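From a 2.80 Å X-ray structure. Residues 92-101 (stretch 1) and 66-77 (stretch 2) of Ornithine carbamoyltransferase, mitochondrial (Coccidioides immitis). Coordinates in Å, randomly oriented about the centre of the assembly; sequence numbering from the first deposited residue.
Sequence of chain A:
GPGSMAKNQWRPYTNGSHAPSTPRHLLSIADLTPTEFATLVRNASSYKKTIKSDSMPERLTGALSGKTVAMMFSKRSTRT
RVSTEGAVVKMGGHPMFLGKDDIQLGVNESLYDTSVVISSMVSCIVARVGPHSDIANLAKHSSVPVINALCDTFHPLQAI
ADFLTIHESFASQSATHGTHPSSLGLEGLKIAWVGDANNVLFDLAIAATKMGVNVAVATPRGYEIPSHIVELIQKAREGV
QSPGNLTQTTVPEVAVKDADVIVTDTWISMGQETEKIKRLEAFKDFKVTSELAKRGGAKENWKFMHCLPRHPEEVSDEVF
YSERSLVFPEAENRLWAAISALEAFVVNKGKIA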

ATOM      1  N   GLY A  92     -11.756  -6.856  -8.563  1.00 37.70           N
ATOM      2  CA  GLY A  92     -10.664  -7.810  -8.562  1.00 37.98           C
ATOM      3  C   GLY A  92      -9.339  -7.255  -9.033  1.00 38.31           C
ATOM      4  O   GLY A  92      -8.430  -8.032  -9.315  1.00 39.34           O
ATOM      5  N   GLY A  93      -9.208  -5.926  -9.112  1.00 37.61           N
ATOM      6  CA  GLY A  93      -7.942  -5.303  -9.523  1.00 37.46           C
ATOM      7  C   GLY A  93      -7.057  -4.905  -8.348  1.00 38.05           C
ATOM      8  O   GLY A  93      -7.450  -5.097  -7.181  1.00 38.09           O
ATOM      9  N   HIS A  94      -5.870  -4.355  -8.653  1.00 38.07           N
ATOM     10  CA  HIS A  94      -4.959  -3.806  -7.631  1.00 38.32           C
ATOM     11  C   HIS A  94      -4.739  -2.268  -7.666  1.00 37.79           C
ATOM     12  O   HIS A  94      -4.291  -1.714  -8.674  1.00 38.08           O
ATOM     13  CB  HIS A  94      -3.613  -4.532  -7.652  1.00 39.17           C
ATOM     14  CG  HIS A  94      -2.615  -3.982  -6.673  1.00 40.67           C
ATOM     15  ND1 HIS A  94      -2.654  -4.272  -5.322  1.00 40.98           N
ATOM     16  CD2 HIS A  94      -1.552  -3.157  -6.850  1.00 41.37           C
ATOM     17  CE1 HIS A  94      -1.657  -3.649  -4.712  1.00 42.62           C
ATOM     18  NE2 HIS A  94      -0.973  -2.966  -5.615  1.00 42.23           N
ATOM     19  N   PRO A  95      -5.069  -1.582  -6.563  1.00 37.45           N
ATOM     20  CA  PRO A  95      -4.846  -0.139  -6.375  1.00 37.51           C
ATOM     21  C   PRO A  95      -3.452   0.240  -5.829  1.00 38.53           C
ATOM     22  O   PRO A  95      -3.032  -0.277  -4.792  1.00 39.14           O
ATOM     23  CB  PRO A  95      -5.929   0.239  -5.365  1.00 36.97           C
ATOM     24  CG  PRO A  95      -6.169  -1.001  -4.593  1.00 36.76           C
ATOM     25  CD  PRO A  95      -5.969  -2.134  -5.532  1.00 37.54           C
ATOM     26  N   MET A  96      -2.749   1.142  -6.511  1.00 38.72           N
ATOM     27  CA  MET A  96      -1.362   1.475  -6.138  1.00 39.96           C
ATOM     28  C   MET A  96      -1.263   2.925  -5.662  1.00 40.75           C
ATOM     29  O   MET A  96      -1.566   3.865  -6.412  1.00 40.33           O
ATOM     30  CB  MET A  96      -0.413   1.184  -7.304  1.00 39.99           C
ATOM     31  CG  MET A  96       0.989   1.709  -7.153  1.00 41.00           C
ATOM     32  SD  MET A  96       2.083   1.207  -8.513  1.00 43.93           S
ATOM     33  CE  MET A  96       1.508   2.196  -9.901  1.00 40.72           C
ATOM     34  N   PHE A  97      -0.864   3.100  -4.405  1.00 42.12           N
ATOM     35  CA  PHE A  97      -0.852   4.429  -3.787  1.00 43.24           C
ATOM     36  C   PHE A  97       0.486   5.117  -3.964  1.00 44.69           C
ATOM     37  O   PHE A  97       1.505   4.613  -3.550  1.00 45.99           O
ATOM     38  CB  PHE A  97      -1.215   4.344  -2.304  1.00 43.43           C
ATOM     39  CG  PHE A  97      -1.080   5.649  -1.577  1.00 44.99           C
ATOM     40  CD1 PHE A  97      -1.849   6.758  -1.944  1.00 45.72           C
ATOM     41  CD2 PHE A  97      -0.203   5.777  -0.511  1.00 46.93           C
ATOM     42  CE1 PHE A  97      -1.730   7.994  -1.257  1.00 47.00           C
ATOM     43  CE2 PHE A  97      -0.083   7.006   0.188  1.00 48.44           C
ATOM     44  CZ  PHE A  97      -0.849   8.114  -0.188  1.00 47.21           C
ATOM     45  N   LEU A  98       0.488   6.256  -4.623  1.00 45.70           N
ATOM     46  CA  LEU A  98       1.718   7.018  -4.781  1.00 48.21           C
ATOM     47  C   LEU A  98       1.434   8.431  -4.290  1.00 49.57           C
ATOM     48  O   LEU A  98       0.780   9.211  -4.990  1.00 48.77           O
ATOM     49  CB  LEU A  98       2.180   7.024  -6.245  1.00 47.83           C
ATOM     50  CG  LEU A  98       2.267   5.731  -7.073  1.00 46.68           C
ATOM     51  CD1 LEU A  98       2.431   6.073  -8.547  1.00 46.30           C
ATOM     52  CD2 LEU A  98       3.370   4.792  -6.616  1.00 46.56           C
ATOM     53  N   GLY A  99       1.883   8.728  -3.069  1.00 51.95           N
ATOM     54  CA  GLY A  99       1.621  10.019  -2.410  1.00 54.44           C
ATOM     55  C   GLY A  99       2.685  11.088  -2.638  1.00 57.41           C
ATOM     56  O   GLY A  99       3.582  10.922  -3.466  1.00 58.06           O
ATOM     57  N   LYS A 100       2.601  12.182  -1.885  1.00 59.71           N
ATOM     58  CA  LYS A 100       3.456  13.350  -2.130  1.00 62.94           C
ATOM     59  C   LYS A 100       4.916  13.160  -1.731  1.00 66.07           C
ATOM     60  O   LYS A 100       5.771  13.988  -2.066  1.00 67.81           O
ATOM     61  CB  LYS A 100       2.881  14.615  -1.480  1.00 63.33           C
ATOM     62  CG  LYS A 100       2.702  14.554   0.036  1.00 65.75           C
ATOM     63  CD  LYS A 100       2.954  15.941   0.665  1.00 70.82           C
ATOM     64  CE  LYS A 100       2.900  15.903   2.190  1.00 73.28           C
ATOM     65  NZ  LYS A 100       1.607  15.289   2.652  1.00 72.49           N
ATOM     66  N   ASP A 101       5.196  12.086  -0.995  1.00 67.70           N
ATOM     67  CA  ASP A 101       6.579  11.712  -0.673  1.00 70.98           C
ATOM     68  C   ASP A 101       7.094  10.715  -1.728  1.00 71.09           C
ATOM     69  O   ASP A 101       8.301  10.450  -1.817  1.00 72.50           O
ATOM     70  CB  ASP A 101       6.684  11.137   0.760  1.00 72.10           C
ATOM     71  CG  ASP A 101       6.701  12.234   1.852  1.00 74.74           C
ATOM     72  OD1 ASP A 101       7.668  13.042   1.884  1.00 77.28           O
ATOM     73  OD2 ASP A 101       5.756  12.276   2.686  1.00 74.46           O
TER
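Stretch 2, residues 66-77: GKTVAMMFSKRS

Stretch 2 lies beside stretch 1 as a parallel neighbour in a β-sheet: strand 68-73 runs along strand 94-98 with an angle of 26° between their N-to-C directions (signed crossing angle -26°) and a closest axial approach of 4.7 Å. The register is unbroken from Gly93 opposite Lys67 to Lys100 opposite Ser74, with paired CA atoms 4.7 to 5.3 Å apart. Six backbone hydrogen bonds zip the strands together, alternating in direction as parallel pairing requires. His94 N gives to Lys67 O (2.9 Å), and His94 O receives from Val69 N (2.8 Å); Met96 N gives to Val69 O (2.8 Å), and Met96 O receives from Met71 N (2.8 Å); Leu98 N gives to Met71 O (2.9 Å), and Leu98 O receives from Phe73 N (3.1 Å). Thus His94, Met96 and Leu98 bond through both their N and O, whereas Pro95, which has no amide hydrogen, is not called on to donate to stretch 2 and brings its CA to 3.6 Å from Val69 O.

One face of the ribbon carries His94, Met96 and Leu98 beside Thr68, Ala70 and Met72. Ala70 is the low point in its row, and Met96 runs out extended (chi1 and chi2 both t), then turns at chi3 (p), so that its CE fills the space beside Ala70 CB (3.7 Å) and also lies 4.3 Å from Thr68 CG2. Nearer the backbone, Met96 CB lies 4.0 Å from Thr68 CG2, a methyl that also meets the edge of the His94 ring, 4.2 Å from His94 CD2. Farther along, Leu98 CD1 rests 4.2 Å from Met72 CG.

On the other face, Pro95 and Phe97 stand beside Val69 and Met71. Here Met71 is the bump: its side chain leans across so that CE enters the hollow between Pro95 and Phe97, 4.2 Å from Pro95 CB and 3.8 Å from Phe97 CB. The Phe97 ring continues the packing toward Phe73, the two meeting edge to edge at 3.6 Å between Phe97 CE1 and Phe73 CD1. Gly99 leaves room for this ring, since a CB there would come 3.0 Å from Phe97 CZ.

Beyond the strands the fit loosens. Lys100 N is 3.3 Å from Phe73 O, but the angle is too poor for a hydrogen bond; Lys100 CB points toward stretch 2 and lies 3.3 Å from Ser74 O. At the opposite end, Gly93 CA passes 3.7 Å from Lys67 O, while the end of the Lys67 side chain leads away. Together the two stretches bury 729 Å², summed over both sides.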

ATOM      1  N   GLY A  66      -5.591  -9.059 -12.721  1.00 39.36           N
ATOM      2  CA  GLY A  66      -4.297  -8.913 -13.368  1.00 39.55           C
ATOM      3  C   GLY A  66      -3.888  -7.450 -13.542  1.00 39.45           C
ATOM      4  O   GLY A  66      -2.732  -7.178 -13.898  1.00 40.40           O
ATOM      5  N   LYS A  67      -4.803  -6.507 -13.271  1.00 38.09           N
ATOM      6  CA  LYS A  67      -4.583  -5.107 -13.614  1.00 37.53           C
ATOM      7  C   LYS A  67      -4.360  -4.144 -12.457  1.00 37.52           C
ATOM      8  O   LYS A  67      -4.948  -4.293 -11.376  1.00 37.70           O
ATOM      9  CB  LYS A  67      -5.695  -4.598 -14.513  1.00 37.13           C
ATOM     10  CG  LYS A  67      -5.894  -5.497 -15.696  1.00 38.17           C
ATOM     11  CD  LYS A  67      -6.622  -4.860 -16.851  1.00 38.96           C
ATOM     12  CE  LYS A  67      -6.564  -5.827 -18.020  1.00 40.77           C
ATOM     13  NZ  LYS A  67      -7.690  -5.592 -18.922  1.00 44.17           N
ATOM     14  N   THR A  68      -3.496  -3.153 -12.696  1.00 37.41           N
ATOM     15  CA  THR A  68      -3.157  -2.134 -11.695  1.00 36.90           C
ATOM     16  C   THR A  68      -3.780  -0.783 -12.030  1.00 36.43           C
ATOM     17  O   THR A  68      -3.762  -0.353 -13.202  1.00 36.53           O
ATOM     18  CB  THR A  68      -1.643  -1.947 -11.620  1.00 37.53           C
ATOM     19  OG1 THR A  68      -1.031  -3.221 -11.406  1.00 38.03           O
ATOM     20  CG2 THR A  68      -1.261  -0.995 -10.496  1.00 37.46           C
ATOM     21  N   VAL A  69      -4.325  -0.122 -11.012  1.00 35.71           N
ATOM     22  CA  VAL A  69      -4.752   1.272 -11.148  1.00 35.40           C
ATOM     23  C   VAL A  69      -3.830   2.153 -10.295  1.00 36.68           C
ATOM     24  O   VAL A  69      -3.682   1.919  -9.089  1.00 37.23           O
ATOM     25  CB  VAL A  69      -6.221   1.442 -10.713  1.00 34.46           C
ATOM     26  CG1 VAL A  69      -6.635   2.926 -10.687  1.00 33.84           C
ATOM     27  CG2 VAL A  69      -7.134   0.643 -11.609  1.00 32.33           C
ATOM     28  N   ALA A  70      -3.201   3.157 -10.899  1.00 37.47           N
ATOM     29  CA  ALA A  70      -2.333   4.059 -10.117  1.00 39.09           C
ATOM     30  C   ALA A  70      -3.094   5.254  -9.534  1.00 39.49           C
ATOM     31  O   ALA A  70      -3.821   5.952 -10.250  1.00 39.38           O
ATOM     32  CB  ALA A  70      -1.153   4.538 -10.950  1.00 39.54           C
ATOM     33  N   MET A  71      -2.939   5.478  -8.233  1.00 40.72           N
ATOM     34  CA  MET A  71      -3.502   6.665  -7.570  1.00 41.53           C
ATOM     35  C   MET A  71      -2.392   7.678  -7.290  1.00 43.40           C
ATOM     36  O   MET A  71      -1.479   7.412  -6.488  1.00 44.17           O
ATOM     37  CB  MET A  71      -4.189   6.291  -6.250  1.00 41.09           C
ATOM     38  CG  MET A  71      -5.218   5.169  -6.338  1.00 40.63           C
ATOM     39  SD  MET A  71      -5.943   4.732  -4.726  1.00 42.74           S
ATOM     40  CE  MET A  71      -4.608   3.894  -3.890  1.00 43.16           C
ATOM     41  N   MET A  72      -2.448   8.828  -7.961  1.00 44.61           N
ATOM     42  CA  MET A  72      -1.431   9.879  -7.740  1.00 47.25           C
ATOM     43  C   MET A  72      -1.972  11.072  -6.945  1.00 47.85           C
ATOM     44  O   MET A  72      -2.794  11.853  -7.458  1.00 47.66           O
ATOM     45  CB  MET A  72      -0.820  10.347  -9.060  1.00 47.66           C
ATOM     46  CG  MET A  72       0.115   9.331  -9.675  1.00 50.41           C
ATOM     47  SD  MET A  72       0.539   9.690 -11.392  1.00 55.58           S
ATOM     48  CE  MET A  72       1.937  10.791 -11.167  1.00 54.38           C
ATOM     49  N   PHE A  73      -1.514  11.214  -5.703  1.00 49.07           N
ATOM     50  CA  PHE A  73      -2.018  12.274  -4.842  1.00 50.32           C
ATOM     51  C   PHE A  73      -0.955  13.302  -4.442  1.00 52.91           C
ATOM     52  O   PHE A  73       0.083  12.940  -3.894  1.00 54.47           O
ATOM     53  CB  PHE A  73      -2.731  11.688  -3.611  1.00 49.89           C
ATOM     54  CG  PHE A  73      -3.916  10.797  -3.950  1.00 48.18           C
ATOM     55  CD1 PHE A  73      -4.214   9.701  -3.171  1.00 47.94           C
ATOM     56  CD2 PHE A  73      -4.719  11.049  -5.055  1.00 47.38           C
ATOM     57  CE1 PHE A  73      -5.290   8.882  -3.479  1.00 46.74           C
ATOM     58  CE2 PHE A  73      -5.790  10.227  -5.373  1.00 46.36           C
ATOM     59  CZ  PHE A  73      -6.077   9.142  -4.581  1.00 45.71           C
ATOM     60  N   SER A  74      -1.237  14.579  -4.718  1.00 53.98           N
ATOM     61  CA  SER A  74      -0.322  15.704  -4.452  1.00 56.64           C
ATOM     62  C   SER A  74      -0.349  16.250  -3.020  1.00 57.67           C
ATOM     63  O   SER A  74       0.652  16.792  -2.515  1.00 59.35           O
ATOM     64  CB  SER A  74      -0.619  16.858  -5.417  1.00 57.00           C
ATOM     65  OG  SER A  74       0.104  16.692  -6.632  1.00 59.52           O
ATOM     66  N   LYS A  75      -1.515  16.153  -2.396  1.00 56.79           N
ATOM     67  CA  LYS A  75      -1.675  16.488  -0.992  1.00 57.72           C
ATOM     68  C   LYS A  75      -2.470  15.332  -0.396  1.00 56.64           C
ATOM     69  O   LYS A  75      -3.148  14.614  -1.145  1.00 55.29           O
ATOM     70  CB  LYS A  75      -2.419  17.825  -0.836  1.00 57.91           C
ATOM     71  N   ARG A  76      -2.386  15.147   0.925  1.00 57.38           N
ATOM     72  CA  ARG A  76      -3.158  14.109   1.633  1.00 56.48           C
ATOM     73  C   ARG A  76      -4.628  14.125   1.189  1.00 55.01           C
ATOM     74  O   ARG A  76      -5.218  15.200   1.006  1.00 55.13           O
ATOM     75  CB  ARG A  76      -3.044  14.276   3.161  1.00 57.34           C
ATOM     76  N   SER A  77      -5.209  12.948   0.968  1.00 53.75           N
ATOM     77  CA  SER A  77      -6.659  12.868   0.725  1.00 52.43           C
ATOM     78  C   SER A  77      -7.201  11.490   1.042  1.00 51.43           C
ATOM     79  O   SER A  77      -7.648  10.765   0.152  1.00 50.67           O
ATOM     80  CB  SER A  77      -7.063  13.324  -0.688  1.00 51.67           C
ATOM     81  OG  SER A  77      -6.036  13.097  -1.642  1.00 52.60           O
TER